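SusD superfamily protein (Bacteroides vulgatus, PDB 3MYV) probably binds polysaccharide at the bacterial outer membrane, as a member of the SusD family. Local coordinates at residues P143-D146 / H147-T151; A161-Y164 / D165-E169. All blocks are in the same frame, centred on the assembly; numbering follows the deposited sequence.

Contact 1: P143-D146 / H147-T151; sequences PLID and HLVGT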
loop_
_atom_site.group_PDB
_atom_site.type_symbol
_atom_site.label_atom_id
_atom_site.label_comp_id
_atom_site.label_asym_id
_atom_site.label_seq_id
_atom_site.Cartn_x
_atom_site.Cartn_y
_atom_site.Cartn_z
ATOM N N PRO A 143 4.249 11.602 14.722
ATOM C CA PRO A 143 5.449 12.437 14.747
ATOM C C PRO A 143 6.133 12.394 13.377
ATOM O O PRO A 143 6.118 11.352 12.698
ATOM C CB PRO A 143 6.314 11.772 15.832
ATOM C CG PRO A 143 5.362 11.124 16.708
ATOM C CD PRO A 143 4.246 10.623 15.818
ATOM N N LEU A 144 6.686 13.529 12.964
ATOM C CA LEU A 144 7.185 13.709 11.607
ATOM C C LEU A 144 8.703 13.651 11.600
ATOM O O LEU A 144 9.364 14.558 12.138
ATOM C CB LEU A 144 6.691 15.074 11.092
ATOM C CG LEU A 144 7.148 15.501 9.689
ATOM C CD1 LEU A 144 6.805 14.442 8.680
ATOM C CD2 LEU A 144 6.545 16.876 9.293
ATOM N N ILE A 145 9.280 12.606 11.010
ATOM C CA ILE A 145 10.747 12.457 10.965
ATOM C C ILE A 145 11.274 13.109 9.696
ATOM O O ILE A 145 11.605 12.442 8.690
ATOM C CB ILE A 145 11.189 10.968 11.073
ATOM C CG1 ILE A 145 10.399 10.244 12.185
ATOM C CG2 ILE A 145 12.680 10.842 11.335
ATOM C CD1 ILE A 145 10.456 10.921 13.582
ATOM N N ASP A 146 11.319 14.433 9.755
ATOM C CA ASP A 146 11.738 15.272 8.656
ATOM C C ASP A 146 13.129 15.824 8.904
ATOM O O ASP A 146 13.527 16.794 8.273
ATOM C CB ASP A 146 10.725 16.398 8.393
ATOM C CG ASP A 146 10.598 17.383 9.559
ATOM O OD1 ASP A 146 11.171 17.113 10.621
ATOM O OD2 ASP A 146 9.911 18.429 9.409
ATOM N N HIS A 147 13.863 15.183 9.807
ATOM C CA HIS A 147 15.226 15.572 10.164
ATOM C C HIS A 147 15.890 14.461 10.958
ATOM O O HIS A 147 15.232 13.497 11.391
ATOM C CB HIS A 147 15.213 16.819 11.050
ATOM C CG HIS A 147 14.482 16.616 12.339
ATOM N ND1 HIS A 147 13.106 16.605 12.413
ATOM C CD2 HIS A 147 14.931 16.398 13.596
ATOM C CE1 HIS A 147 12.741 16.402 13.667
ATOM N NE2 HIS A 147 13.833 16.269 14.405
ATOM N N LEU A 148 17.178 14.644 11.197
ATOM C CA LEU A 148 17.962 13.799 12.052
ATOM C C LEU A 148 17.622 14.108 13.506
ATOM O O LEU A 148 17.914 15.224 14.014
ATOM C CB LEU A 148 19.459 14.061 11.821
ATOM C CG LEU A 148 20.403 13.160 12.616
ATOM C CD1 LEU A 148 20.386 11.766 12.061
ATOM C CD2 LEU A 148 21.831 13.710 12.639
ATOM N N VAL A 149 17.003 13.151 14.185
ATOM C CA VAL A 149 16.468 13.417 15.532
ATOM C C VAL A 149 17.610 13.442 16.556
ATOM O O VAL A 149 18.480 12.588 16.543
ATOM C CB VAL A 149 15.391 12.372 15.921
ATOM C CG1 VAL A 149 14.980 12.501 17.381
ATOM C CG2 VAL A 149 14.195 12.500 15.004
ATOM N N GLY A 150 17.582 14.419 17.466
ATOM C CA GLY A 150 18.622 14.535 18.499
ATOM C C GLY A 150 18.625 13.346 19.456
ATOM O O GLY A 150 17.625 12.644 19.594
ATOM N N THR A 151 19.750 13.136 20.117
ATOM C CA THR A 151 19.929 12.017 21.044
ATOM C C THR A 151 18.777 11.926 22.034
ATOM O O THR A 151 18.199 10.860 22.187
ATOM C CB THR A 151 21.243 12.122 21.777
ATOM O OG1 THR A 151 22.301 12.189 20.824
ATOM C CG2 THR A 151 21.479 10.912 22.726
#
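Asp146 and His147, neighbours in the loop that follows strand 140-143, join side chains in a His-carboxylate hydrogen bond just after an inverse gamma turn centred on Ile145. His147 ND1 donates a hydrogen bond to Asp146 OD1 at 2.7 Å, with an N-H...O angle of 166°. The oxygen sits at the edge of the imidazole, almost exactly in the ring plane, and is approached nearly along its C-O axis, while the carboxylate plane is turned 65° from the ring. In both residues CG stands between the backbone N and the carbonyl carbon (chi1 61° in His147), which brings the two groups to the same side of the chain. At its other nitrogen, NE2, the ring is hydrogen-bonded to Glu153, so both ends fix its rotation, and the two carboxylates would probably favour a positively charged imidazole.

The tightly packed part lies at Ile145, buried against Phe80 of helix 77-94 and Pro155, its backbone N and O hydrogen-bonded to the side chains of Gln121 and Trp87. Toward Val149, itself partly exposed, the loop is looser and partly open to solvent. Here the apolar contact is a single methyl pair, Ile145 CD1 to Val149 CG2 at 4.3 Å.

Contact 2: A161-Y164 / D165-E169; sequences AQAY and DFIIE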
loop_
_atom_site.group_PDB
_atom_site.type_symbol
_atom_site.label_atom_id
_atom_site.label_comp_id
_atom_site.label_asym_id
_atom_site.label_seq_id
_atom_site.Cartn_x
_atom_site.Cartn_y
_atom_site.Cartn_z
ATOM N N ALA A 161 -1.347 17.547 7.293
ATOM C CA ALA A 161 -0.917 18.551 6.272
ATOM C C ALA A 161 0.598 18.764 6.302
ATOM O O ALA A 161 1.243 18.728 5.258
ATOM C CB ALA A 161 -1.646 19.887 6.447
ATOM N N GLN A 162 1.177 18.927 7.491
ATOM C CA GLN A 162 2.645 19.050 7.618
ATOM C C GLN A 162 3.399 17.829 7.097
ATOM O O GLN A 162 4.453 17.970 6.450
ATOM C CB GLN A 162 3.044 19.310 9.068
ATOM C CG GLN A 162 2.730 20.747 9.508
ATOM C CD GLN A 162 2.880 20.980 11.006
ATOM O OE1 GLN A 162 2.583 20.115 11.842
ATOM N NE2 GLN A 162 3.353 22.162 11.347
ATOM N N ALA A 163 2.854 16.639 7.346
ATOM C CA ALA A 163 3.485 15.397 6.857
ATOM C C ALA A 163 3.454 15.306 5.328
ATOM O O ALA A 163 4.472 15.014 4.686
ATOM C CB ALA A 163 2.841 14.220 7.477
ATOM N N TYR A 164 2.295 15.578 4.741
ATOM C CA TYR A 164 2.194 15.627 3.268
ATOM C C TYR A 164 3.135 16.636 2.617
ATOM O O TYR A 164 3.780 16.330 1.590
ATOM C CB TYR A 164 0.739 15.877 2.815
ATOM C CG TYR A 164 -0.096 14.607 2.685
ATOM C CD1 TYR A 164 -0.123 13.872 1.492
ATOM C CD2 TYR A 164 -0.869 14.145 3.755
ATOM C CE1 TYR A 164 -0.873 12.713 1.382
ATOM C CE2 TYR A 164 -1.640 13.000 3.645
ATOM C CZ TYR A 164 -1.639 12.293 2.454
ATOM O OH TYR A 164 -2.434 11.178 2.357
ATOM N N ASP A 165 3.222 17.841 3.184
ATOM C CA ASP A 165 4.139 18.850 2.652
ATOM C C ASP A 165 5.563 18.281 2.548
ATOM O O ASP A 165 6.217 18.374 1.500
ATOM C CB ASP A 165 4.131 20.122 3.507
ATOM C CG ASP A 165 2.826 20.913 3.395
ATOM O OD1 ASP A 165 1.937 20.563 2.592
ATOM O OD2 ASP A 165 2.692 21.904 4.128
ATOM N N PHE A 166 6.009 17.636 3.620
ATOM C CA PHE A 166 7.321 17.023 3.664
ATOM C C PHE A 166 7.474 15.821 2.722
ATOM O O PHE A 166 8.482 15.700 2.015
ATOM C CB PHE A 166 7.652 16.560 5.096
ATOM C CG PHE A 166 8.842 15.649 5.169
ATOM C CD1 PHE A 166 10.120 16.159 5.005
ATOM C CD2 PHE A 166 8.686 14.304 5.414
ATOM C CE1 PHE A 166 11.228 15.333 5.036
ATOM C CE2 PHE A 166 9.799 13.462 5.480
ATOM C CZ PHE A 166 11.062 13.978 5.295
ATOM N N ILE A 167 6.506 14.919 2.757
ATOM C CA ILE A 167 6.515 13.725 1.922
ATOM C C ILE A 167 6.610 14.084 0.431
ATOM O O ILE A 167 7.414 13.510 -0.317
ATOM C CB ILE A 167 5.247 12.853 2.206
ATOM C CG1 ILE A 167 5.350 12.194 3.581
ATOM C CG2 ILE A 167 5.058 11.792 1.140
ATOM C CD1 ILE A 167 3.946 11.868 4.229
ATOM N N ILE A 168 5.805 15.043 -0.005
ATOM C CA ILE A 168 5.770 15.390 -1.433
ATOM C C ILE A 168 7.083 16.049 -1.896
ATOM O O ILE A 168 7.663 15.665 -2.926
ATOM C CB ILE A 168 4.528 16.242 -1.767
ATOM C CG1 ILE A 168 3.261 15.348 -1.689
ATOM C CG2 ILE A 168 4.681 16.879 -3.169
ATOM C CD1 ILE A 168 1.941 16.113 -1.468
ATOM N N GLU A 169 7.581 16.997 -1.110
ATOM C CA GLU A 169 8.844 17.691 -1.406
ATOM C C GLU A 169 9.999 16.705 -1.450
ATOM O O GLU A 169 10.880 16.797 -2.304
ATOM C CB GLU A 169 9.158 18.750 -0.353
ATOM C CG GLU A 169 8.616 20.117 -0.642
ATOM C CD GLU A 169 8.991 21.150 0.436
ATOM O OE1 GLU A 169 10.099 21.052 1.036
ATOM O OE2 GLU A 169 8.154 22.050 0.682
#
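Ile167 folds back over the preceding turn of helix 160-177 to reach Ala163, four residues earlier. Its CG1 lies anti to the carbonyl carbon (chi1 -71°) and the chain then runs on extended, which lays CD1 alongside the Ala163 carbonyl, 3.2 Å from Ala163 O, and 4.2 Å from Ala163 CB. Ile168 has nearly the same torsions and does the equivalent one residue on: its CD1 meets the edge of the Tyr164 ring, near the ring plane, 4.2 Å from Tyr164 CD1. Phe166 takes the other choice, with CG anti to the backbone N (chi1 167°), and its ring leads off this turn, although Phe166 CB still rests 3.6 Å from Ala163 O. On the exposed side Asp165 OD1 comes close to Ala161 O, and as both are acceptors they form no bond. Beneath these side chains runs the regular alpha-helical ladder, from Asp165 N to Ala161 O through Ile168 N to Tyr164 O; its shortest rung joins Ile167 N to Ala163 O at 2.8 Å.

One flank of the helix meets helix 103-128, through Ala163 and Ile167 on Thr125 and Phe166 on Ile117; Ile167 also touches Ile199. An alanine in place of Ile167 would keep its backbone rung but would probably leave a gap beside the Ala163 methyl and thin the packing on Thr125 and Ile199. Tyr164, Ile167 and Ile168 pack on helix 189-202, as neighbouring helices do in the TPR-related SusD fold, and Gln162 OE1 turns back to accept a bond from Thr159 N, at the end of strand 157-159.

In the fold
Following the chain from the N terminus, strand 140-143 runs out into contact 1, a local turn within the loop that ends at strand 157-159; helix 160-177 then starts and carries contact 2 in its first turns. The two come in series, neither enclosing nor crossing the other, and both close over only a few residues. In space the loop comes back against the helix, with the centres about 14 Å apart. Asp146 CB meets Phe166 CD1 at 3.4 Å, and Leu144 CD1 lies 3.8 Å from Phe166 CD2. Phe166 thus joins the loop to the helix, while helices 77-94 and 103-128 supply further partners and helix 189-202 backs contact 2.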